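Local structure of pyroglutatmate porin OpdO (Pseudomonas aeruginosa, 3SZV) at residues R57-G65 against K114-L122; E21-L29 against I393-W401. The protein probably forms a beta-barrel channel of the OprD family in the bacterial outer membrane, with specificity for small carboxylates such as pyroglutamate. One frame throughout, in Å; residues are numbered along the deposited sequence. Where two conformers were deposited one is given.

Contact 1. Residues R57-G65 against K114-L122; sequences RLESGFSEG and KARVSNSLL. With C8E ((hydroxyethyloxy)tri(ethyloxy)octane), chain F.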
loop_
_atom_site.group_PDB
_atom_site.type_symbol
_atom_site.label_atom_id
_atom_site.label_comp_id
_atom_site.label_asym_id
_atom_site.label_seq_id
_atom_site.Cartn_x
_atom_site.Cartn_y
_atom_site.Cartn_z
ATOM N N ARG A 57 11.744 13.148 6.446
ATOM C CA ARG A 57 12.417 12.064 5.737
ATOM C C ARG A 57 13.848 12.463 5.389
ATOM O O ARG A 57 14.068 13.498 4.768
ATOM C CB ARG A 57 11.651 11.719 4.456
ATOM C CG ARG A 57 10.255 11.131 4.684
ATOM C CD ARG A 57 9.496 10.981 3.360
ATOM N NE ARG A 57 8.193 10.324 3.510
ATOM C CZ ARG A 57 7.024 10.957 3.594
ATOM N NH1 ARG A 57 6.966 12.285 3.549
ATOM N NH2 ARG A 57 5.904 10.256 3.719
ATOM N N LEU A 58 14.820 11.659 5.810
ATOM C CA LEU A 58 16.202 11.872 5.406
ATOM C C LEU A 58 16.693 10.636 4.670
ATOM O O LEU A 58 16.507 9.513 5.138
ATOM C CB LEU A 58 17.110 12.152 6.597
ATOM C CG LEU A 58 18.590 12.244 6.200
ATOM C CD1 LEU A 58 19.217 13.564 6.646
ATOM C CD2 LEU A 58 19.385 11.053 6.727
ATOM N N GLU A 59 17.295 10.844 3.503
ATOM C CA GLU A 59 17.914 9.759 2.758
ATOM C C GLU A 59 19.372 10.103 2.499
ATOM O O GLU A 59 19.667 11.064 1.784
ATOM C CB GLU A 59 17.208 9.537 1.422
ATOM C CG GLU A 59 15.907 8.771 1.527
ATOM C CD GLU A 59 15.469 8.197 0.191
ATOM O OE1 GLU A 59 15.883 8.734 -0.860
ATOM O OE2 GLU A 59 14.720 7.198 0.195
ATOM N N SER A 60 20.293 9.336 3.076
ATOM C CA SER A 60 21.709 9.643 2.896
ATOM C C SER A 60 22.167 9.251 1.509
ATOM O O SER A 60 21.479 8.519 0.783
ATOM C CB SER A 60 22.589 8.918 3.924
ATOM O OG SER A 60 22.790 7.557 3.555
ATOM N N GLY A 61 23.340 9.756 1.152
ATOM C CA GLY A 61 24.062 9.235 0.012
ATOM C C GLY A 61 24.723 7.935 0.423
ATOM O O GLY A 61 24.471 7.413 1.515
ATOM N N PHE A 62 25.568 7.406 -0.455
ATOM C CA PHE A 62 26.289 6.174 -0.167
ATOM C C PHE A 62 27.782 6.438 -0.120
ATOM O O PHE A 62 28.313 7.255 -0.885
ATOM C CB PHE A 62 26.017 5.122 -1.243
ATOM C CG PHE A 62 24.617 4.584 -1.229
ATOM C CD1 PHE A 62 24.307 3.417 -0.539
ATOM C CD2 PHE A 62 23.606 5.251 -1.895
ATOM C CE1 PHE A 62 22.998 2.922 -0.532
ATOM C CE2 PHE A 62 22.311 4.769 -1.895
ATOM C CZ PHE A 62 22.006 3.604 -1.212
ATOM N N SER A 63 28.475 5.730 0.761
ATOM C CA SER A 63 29.935 5.766 0.741
ATOM C C SER A 63 30.460 5.154 -0.563
ATOM O O SER A 63 29.874 4.201 -1.099
ATOM C CB SER A 63 30.505 5.034 1.958
ATOM O OG SER A 63 30.048 3.694 2.009
ATOM N N GLU A 64 31.547 5.715 -1.087
ATOM C CA GLU A 64 32.137 5.243 -2.332
ATOM C C GLU A 64 32.677 3.832 -2.177
ATOM O O GLU A 64 33.106 3.438 -1.092
ATOM C CB GLU A 64 33.272 6.177 -2.758
ATOM C CG GLU A 64 32.815 7.560 -3.181
ATOM C CD GLU A 64 32.276 7.583 -4.596
ATOM O OE1 GLU A 64 33.064 7.871 -5.524
ATOM O OE2 GLU A 64 31.069 7.316 -4.782
ATOM N N GLY A 65 32.665 3.077 -3.271
ATOM C CA GLY A 65 33.202 1.731 -3.265
ATOM C C GLY A 65 32.297 0.710 -3.923
ATOM O O GLY A 65 31.138 0.998 -4.226
ATOM N N LYS A 114 21.493 0.952 5.149
ATOM C CA LYS A 114 21.413 0.474 3.776
ATOM C C LYS A 114 22.773 0.167 3.166
ATOM O O LYS A 114 23.798 0.750 3.545
ATOM C CB LYS A 114 20.639 1.455 2.885
ATOM C CG LYS A 114 21.249 2.843 2.771
ATOM C CD LYS A 114 20.283 3.795 2.068
ATOM C CE LYS A 114 20.916 5.167 1.898
ATOM N NZ LYS A 114 19.993 6.118 1.208
ATOM N N ALA A 115 22.770 -0.751 2.206
ATOM C CA ALA A 115 23.978 -1.104 1.468
ATOM C C ALA A 115 23.622 -1.349 0.008
ATOM O O ALA A 115 22.583 -1.949 -0.284
ATOM C CB ALA A 115 24.638 -2.335 2.073
ATOM N N ARG A 116 24.465 -0.882 -0.903
ATOM C CA ARG A 116 24.242 -1.099 -2.327
ATOM C C ARG A 116 25.453 -1.757 -2.968
ATOM O O ARG A 116 26.590 -1.473 -2.605
ATOM C CB ARG A 116 23.952 0.215 -3.055
ATOM C CG ARG A 116 25.165 1.126 -3.120
ATOM C CD ARG A 116 24.967 2.322 -4.047
ATOM N NE ARG A 116 26.222 3.053 -4.216
ATOM C CZ ARG A 116 26.317 4.267 -4.748
ATOM N NH1 ARG A 116 25.228 4.904 -5.150
ATOM N NH2 ARG A 116 27.504 4.847 -4.863
ATOM N N VAL A 117 25.203 -2.645 -3.922
ATOM C CA VAL A 117 26.261 -3.143 -4.785
ATOM C C VAL A 117 25.659 -3.267 -6.173
ATOM O O VAL A 117 24.506 -3.691 -6.310
ATOM C CB VAL A 117 26.826 -4.486 -4.286
ATOM C CG1 VAL A 117 25.772 -5.578 -4.351
ATOM C CG2 VAL A 117 28.063 -4.877 -5.094
ATOM N N SER A 118 26.412 -2.871 -7.191
ATOM C CA SER A 118 25.923 -2.898 -8.562
ATOM C C SER A 118 24.527 -2.282 -8.632
ATOM O O SER A 118 24.349 -1.103 -8.323
ATOM C CB SER A 118 25.928 -4.327 -9.094
ATOM O OG SER A 118 25.654 -4.362 -10.481
ATOM N N ASN A 119 23.533 -3.088 -9.016
ATOM C CA ASN A 119 22.155 -2.620 -9.116
ATOM C C ASN A 119 21.248 -3.288 -8.085
ATOM O O ASN A 119 20.090 -3.603 -8.366
ATOM C CB ASN A 119 21.608 -2.879 -10.518
ATOM C CG ASN A 119 21.075 -1.625 -11.171
ATOM O OD1 ASN A 119 19.895 -1.296 -11.043
ATOM N ND2 ASN A 119 21.946 -0.913 -11.877
ATOM N N SER A 120 21.790 -3.511 -6.895
ATOM C CA SER A 120 21.057 -4.169 -5.824
ATOM C C SER A 120 21.147 -3.334 -4.551
ATOM O O SER A 120 22.136 -2.619 -4.326
ATOM C CB SER A 120 21.604 -5.576 -5.577
ATOM O OG SER A 120 21.432 -6.402 -6.720
ATOM N N LEU A 121 20.117 -3.420 -3.721
ATOM C CA LEU A 121 19.994 -2.574 -2.551
ATOM C C LEU A 121 19.392 -3.346 -1.388
ATOM O O LEU A 121 18.344 -3.983 -1.524
ATOM C CB LEU A 121 19.107 -1.367 -2.868
ATOM C CG LEU A 121 18.865 -0.362 -1.738
ATOM C CD1 LEU A 121 20.161 0.356 -1.357
ATOM C CD2 LEU A 121 17.822 0.657 -2.159
ATOM N N LEU A 122 20.062 -3.281 -0.245
ATOM C CA LEU A 122 19.593 -3.889 0.990
ATOM C C LEU A 122 19.269 -2.793 1.998
ATOM O O LEU A 122 20.068 -1.869 2.197
ATOM C CB LEU A 122 20.684 -4.798 1.565
ATOM C CG LEU A 122 20.406 -5.373 2.956
ATOM C CD1 LEU A 122 19.233 -6.323 2.915
ATOM C CD2 LEU A 122 21.651 -6.092 3.485
HETATM C C13 C8E F . 23.149 -9.651 -4.749
HETATM C C14 C8E F . 24.307 -8.813 -5.271
HETATM O O15 C8E F . 24.325 -8.914 -6.677
HETATM C C16 C8E F . 25.625 -9.002 -7.224
HETATM C C17 C8E F . 25.893 -7.766 -8.073
HETATM O O18 C8E F . 27.274 -7.689 -8.363
HETATM C C19 C8E F . 27.587 -7.916 -9.718
HETATM C C20 C8E F . 28.489 -6.786 -10.210
HETATM O O21 C8E F . 28.497 -6.751 -11.620
HETATM O O HOH W 1 29.262 2.977 -3.389
#

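Contact 2. Residues E21-L29 against I393-W401; sequences EDSHASLEL and ILSYSLALW. With C8E ((hydroxyethyloxy)tri(ethyloxy)octane), chain E.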
loop_
_atom_site.group_PDB
_atom_site.type_symbol
_atom_site.label_atom_id
_atom_site.label_comp_id
_atom_site.label_asym_id
_atom_site.label_seq_id
_atom_site.Cartn_x
_atom_site.Cartn_y
_atom_site.Cartn_z
ATOM N N GLU A 21 26.946 14.553 1.838
ATOM C CA GLU A 21 27.066 15.357 0.625
ATOM C C GLU A 21 25.980 15.045 -0.393
ATOM O O GLU A 21 25.445 15.948 -1.044
ATOM C CB GLU A 21 28.441 15.143 -0.012
ATOM C CG GLU A 21 28.654 15.892 -1.318
ATOM C CD GLU A 21 29.052 17.340 -1.103
ATOM O OE1 GLU A 21 29.190 17.754 0.069
ATOM O OE2 GLU A 21 29.233 18.062 -2.107
ATOM N N ASP A 22 25.658 13.762 -0.524
ATOM C CA ASP A 22 24.696 13.310 -1.517
ATOM C C ASP A 22 23.324 13.041 -0.901
ATOM O O ASP A 22 22.463 12.420 -1.528
ATOM C CB ASP A 22 25.201 12.038 -2.210
ATOM C CG ASP A 22 26.450 12.269 -3.026
ATOM O OD1 ASP A 22 27.189 11.289 -3.264
ATOM O OD2 ASP A 22 26.696 13.426 -3.424
ATOM N N SER A 23 23.126 13.499 0.333
ATOM C CA SER A 23 21.857 13.273 1.017
ATOM C C SER A 23 20.767 14.242 0.562
ATOM O O SER A 23 21.045 15.287 -0.031
ATOM C CB SER A 23 22.037 13.376 2.531
ATOM O OG SER A 23 22.240 14.713 2.938
ATOM N N HIS A 24 19.521 13.883 0.853
ATOM C CA HIS A 24 18.386 14.768 0.637
ATOM C C HIS A 24 17.411 14.585 1.790
ATOM O O HIS A 24 17.432 13.567 2.478
ATOM C CB HIS A 24 17.691 14.464 -0.688
ATOM C CG HIS A 24 18.568 14.690 -1.878
ATOM N ND1 HIS A 24 18.963 15.949 -2.278
ATOM C CD2 HIS A 24 19.148 13.820 -2.737
ATOM C CE1 HIS A 24 19.743 15.845 -3.339
ATOM N NE2 HIS A 24 19.871 14.565 -3.639
ATOM N N ALA A 25 16.564 15.579 2.001
ATOM C CA ALA A 25 15.644 15.562 3.123
ATOM C C ALA A 25 14.385 16.338 2.772
ATOM O O ALA A 25 14.416 17.293 1.992
ATOM C CB ALA A 25 16.305 16.141 4.383
ATOM N N SER A 26 13.269 15.912 3.343
ATOM C CA SER A 26 12.012 16.593 3.108
ATOM C C SER A 26 11.175 16.631 4.375
ATOM O O SER A 26 11.347 15.818 5.288
ATOM C CB SER A 26 11.226 15.894 1.995
ATOM O OG SER A 26 10.843 14.588 2.396
ATOM N N LEU A 27 10.256 17.583 4.429
ATOM C CA LEU A 27 9.311 17.655 5.532
ATOM C C LEU A 27 7.907 17.685 4.970
ATOM O O LEU A 27 7.599 18.498 4.093
ATOM C CB LEU A 27 9.555 18.910 6.366
ATOM C CG LEU A 27 8.527 19.171 7.467
ATOM C CD1 LEU A 27 8.549 18.051 8.487
ATOM C CD2 LEU A 27 8.802 20.515 8.131
ATOM N N GLU A 28 7.063 16.789 5.461
ATOM C CA GLU A 28 5.665 16.785 5.054
ATOM C C GLU A 28 4.760 17.138 6.230
ATOM O O GLU A 28 4.947 16.648 7.346
ATOM C CB GLU A 28 5.247 15.433 4.456
ATOM C CG GLU A 28 3.779 15.419 4.044
ATOM C CD GLU A 28 3.314 14.067 3.549
ATOM O OE1 GLU A 28 4.136 13.126 3.501
ATOM O OE2 GLU A 28 2.120 13.947 3.209
ATOM N N LEU A 29 3.786 18.010 5.974
ATOM C CA LEU A 29 2.769 18.341 6.963
ATOM C C LEU A 29 1.464 17.725 6.501
ATOM O O LEU A 29 1.115 17.824 5.327
ATOM C CB LEU A 29 2.592 19.854 7.065
ATOM C CG LEU A 29 3.533 20.654 7.976
ATOM C CD1 LEU A 29 4.973 20.173 7.892
ATOM C CD2 LEU A 29 3.437 22.144 7.656
ATOM N N ILE A 393 -8.124 15.540 3.860
ATOM C CA ILE A 393 -6.688 15.540 4.092
ATOM C C ILE A 393 -6.047 16.758 3.448
ATOM O O ILE A 393 -6.165 16.974 2.240
ATOM C CB ILE A 393 -6.024 14.267 3.534
ATOM C CG1 ILE A 393 -6.814 13.018 3.943
ATOM C CG2 ILE A 393 -4.568 14.173 3.997
ATOM C CD1 ILE A 393 -7.798 12.537 2.890
ATOM N N LEU A 394 -5.383 17.560 4.271
ATOM C CA LEU A 394 -4.565 18.666 3.784
ATOM C C LEU A 394 -3.112 18.240 3.900
ATOM O O LEU A 394 -2.685 17.721 4.938
ATOM C CB LEU A 394 -4.808 19.927 4.609
ATOM C CG LEU A 394 -6.066 20.752 4.340
ATOM C CD1 LEU A 394 -7.311 19.886 4.275
ATOM C CD2 LEU A 394 -6.216 21.827 5.408
ATOM N N SER A 395 -2.340 18.443 2.838
ATOM C CA SER A 395 -0.954 18.000 2.815
ATOM C C SER A 395 -0.043 19.059 2.212
ATOM O O SER A 395 -0.427 19.773 1.290
ATOM C CB SER A 395 -0.827 16.693 2.022
ATOM O OG SER A 395 0.518 16.239 1.991
ATOM N N TYR A 396 1.161 19.160 2.745
ATOM C CA TYR A 396 2.146 20.080 2.200
ATOM C C TYR A 396 3.518 19.483 2.392
ATOM O O TYR A 396 3.888 19.118 3.511
ATOM C CB TYR A 396 2.081 21.452 2.876
ATOM C CG TYR A 396 3.088 22.435 2.322
ATOM C CD1 TYR A 396 2.844 23.109 1.134
ATOM C CD2 TYR A 396 4.285 22.672 2.979
ATOM C CE1 TYR A 396 3.760 24.003 0.619
ATOM C CE2 TYR A 396 5.212 23.570 2.471
ATOM C CZ TYR A 396 4.938 24.229 1.289
ATOM O OH TYR A 396 5.848 25.124 0.765
ATOM N N SER A 397 4.280 19.390 1.306
ATOM C CA SER A 397 5.628 18.850 1.380
ATOM C C SER A 397 6.624 19.899 0.956
ATOM O O SER A 397 6.409 20.615 -0.024
ATOM C CB SER A 397 5.774 17.617 0.492
ATOM O OG SER A 397 5.042 16.528 1.020
ATOM N N LEU A 398 7.714 19.969 1.705
ATOM C CA LEU A 398 8.775 20.916 1.452
ATOM C C LEU A 398 10.077 20.147 1.296
ATOM O O LEU A 398 10.448 19.370 2.177
ATOM C CB LEU A 398 8.903 21.874 2.635
ATOM C CG LEU A 398 10.020 22.909 2.565
ATOM C CD1 LEU A 398 9.813 23.830 1.373
ATOM C CD2 LEU A 398 10.074 23.697 3.863
ATOM N N ALA A 399 10.769 20.355 0.180
ATOM C CA ALA A 399 12.110 19.811 0.024
ATOM C C ALA A 399 13.065 20.657 0.857
ATOM O O ALA A 399 13.125 21.875 0.690
ATOM C CB ALA A 399 12.525 19.831 -1.443
ATOM N N LEU A 400 13.807 20.026 1.761
ATOM C CA LEU A 400 14.716 20.769 2.624
ATOM C C LEU A 400 16.082 20.908 1.968
ATOM O O LEU A 400 16.701 21.974 2.010
ATOM C CB LEU A 400 14.838 20.089 3.990
ATOM C CG LEU A 400 13.516 19.965 4.748
ATOM C CD1 LEU A 400 13.716 19.219 6.054
ATOM C CD2 LEU A 400 12.919 21.353 4.985
ATOM N N TRP A 401 16.554 19.822 1.369
ATOM C CA TRP A 401 17.753 19.851 0.537
ATOM C C TRP A 401 17.830 18.552 -0.257
ATOM O O TRP A 401 16.984 17.674 -0.082
ATOM C CB TRP A 401 19.026 20.054 1.370
ATOM C CG TRP A 401 19.442 18.874 2.217
ATOM C CD1 TRP A 401 20.200 17.805 1.821
ATOM C CD2 TRP A 401 19.160 18.672 3.613
ATOM N NE1 TRP A 401 20.398 16.947 2.881
ATOM C CE2 TRP A 401 19.770 17.451 3.986
ATOM C CE3 TRP A 401 18.450 19.397 4.576
ATOM C CZ2 TRP A 401 19.688 16.946 5.289
ATOM C CZ3 TRP A 401 18.379 18.895 5.869
ATOM C CH2 TRP A 401 18.992 17.678 6.211
HETATM C C7 C8E E . 19.311 17.790 10.136
HETATM C C8 C8E E . 17.813 17.718 10.416
HETATM O O9 C8E E . 17.197 18.951 10.122
HETATM C C10 C8E E . 15.842 18.811 9.731
HETATM C C11 C8E E . 15.165 20.145 10.004
HETATM O O12 C8E E . 15.957 21.197 9.484
HETATM C C13 C8E E . 15.219 21.952 8.549
HETATM C C14 C8E E . 16.071 23.034 7.882
HETATM O O15 C8E E . 17.271 22.489 7.395
HETATM C C16 C8E E . 18.072 23.441 6.724
HETATM C C17 C8E E . 18.357 22.946 5.306
HETATM O O18 C8E E . 18.999 23.954 4.553
HETATM C C19 C8E E . 20.341 23.653 4.246
HETATM C C20 C8E E . 20.484 23.476 2.736
HETATM O O21 C8E E . 21.504 22.543 2.449
#

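Contact 1. Residues R57-G65 against K114-L122
Phe62 sits between the side chains of Lys114 and Arg116. Its side chain leaves the backbone toward the hairpin 114-122, and its ring takes an aliphatic chain over each face. On one face Arg116 CD lies 3.7 Å from the ring centroid, in a CH-pi contact 15° off the normal. On the opposite face Lys114 CE makes a second CH-pi contact, 4.1 Å from the centroid. The guanidinium of Arg116 runs on past the ring, only 10° from parallel to it, with Phe62 CB over its centre. Phe62 CZ meets Leu121 CD1 at 3.7 Å.

The polar bonds come from the ends of the same two side chains. Lys114 has CG between its backbone N and carbonyl carbon (chi1 61°), and the rest of its chain is extended. Lys114 NZ donates a hydrogen bond to Ser60 O at 2.9 Å, approaching somewhat tilted from the carbonyl plane. NZ also forms a salt bridge with Asp72. Arg116 NH2 donates to a water at 3.0 Å, in plane at the guanidinium edge. The same water can donate to Ser63 O and Gly65 O, though it has more acceptors in reach than protons; it links the turn to the hairpin.

The contact lies at one end of the barrel wall. Strand 67-81 runs between strands 49-59 and 106-117, and its Val71 N bonds to Ser60 OG. Helix 10-21 packs against Ser60 and Ser63 through Leu19.

Contact 2. Residues E21-L29 against I393-W401
Ser395 meets Glu28 diagonally, with Ser395 OG 3.1 Å from Glu28 OE2 in one of two conformers, a bond that is not settled. That oxygen also has a salt bridge to Arg30, and Glu28 OE1 has one to Arg57. Glu28 reaches them with an extended chain, CG anti to the backbone N (chi1 179°). Tyr396 and Leu29 form a hydrogen-bonded antiparallel pair; Leu29 N donates to Tyr396 O at 2.7 Å, and Tyr396 N donates back to Leu29 O. Ser397 faces Glu28 as a non-hydrogen-bonded pair, and its OG rests against Glu28 CG. Leu398 and Leu27 exchange two backbone bonds. Ala399 stands opposite Ser26, the last regular pair.

Leu400 and Trp401 both face Ala25 in a classic beta bulge. Leu400 N donates to Ala25 O at 2.8 Å, and Trp401 N adds a weak bond to the same oxygen. Ala25 N returns a bond to Trp401 O. Trp401 CG lies between its backbone N and carbonyl carbon (chi1 71°), and the indole folds back over Ala25. Ala25 CB sits over the six-membered ring, 3.5 Å from its centroid. Trp401 NE1 donates nearly straight, 167°, to Ser23 OG at 2.9 Å. Ser23 OG also bonds Val20 O. The detergent C8E of chain E lies against Trp401 CE3 at 3.6 Å.

The two faces differ. Leu27, Leu29, Tyr396 and Leu398 share one face, on the detergent-bearing side. Ser26, Glu28 and Ser397 share the other, where Glu28 is buried and its charge is met by two arginines. This is consistent with lipid on one side and the barrel interior on the other.

How the contacts relate
From the N terminus, helix 10-21 leads into strand 24-38. Its start, 21-29, is the first half of contact 2. The chain then turns back along strand 49-59 to residues 57-65. After strand 67-81 it reaches 114-122, where contact 1 closes a loop of 48 residues. Nearly the whole remaining wall follows before 393-401 returns to 21-29. Contact 2 therefore joins the last strand to the first and closes the barrel, and contact 1 is nested inside its loop. The two touch along strands 24-38 and 49-59, where Glu59 N probably bonds to His24 O and Ser26 N to Arg57 O.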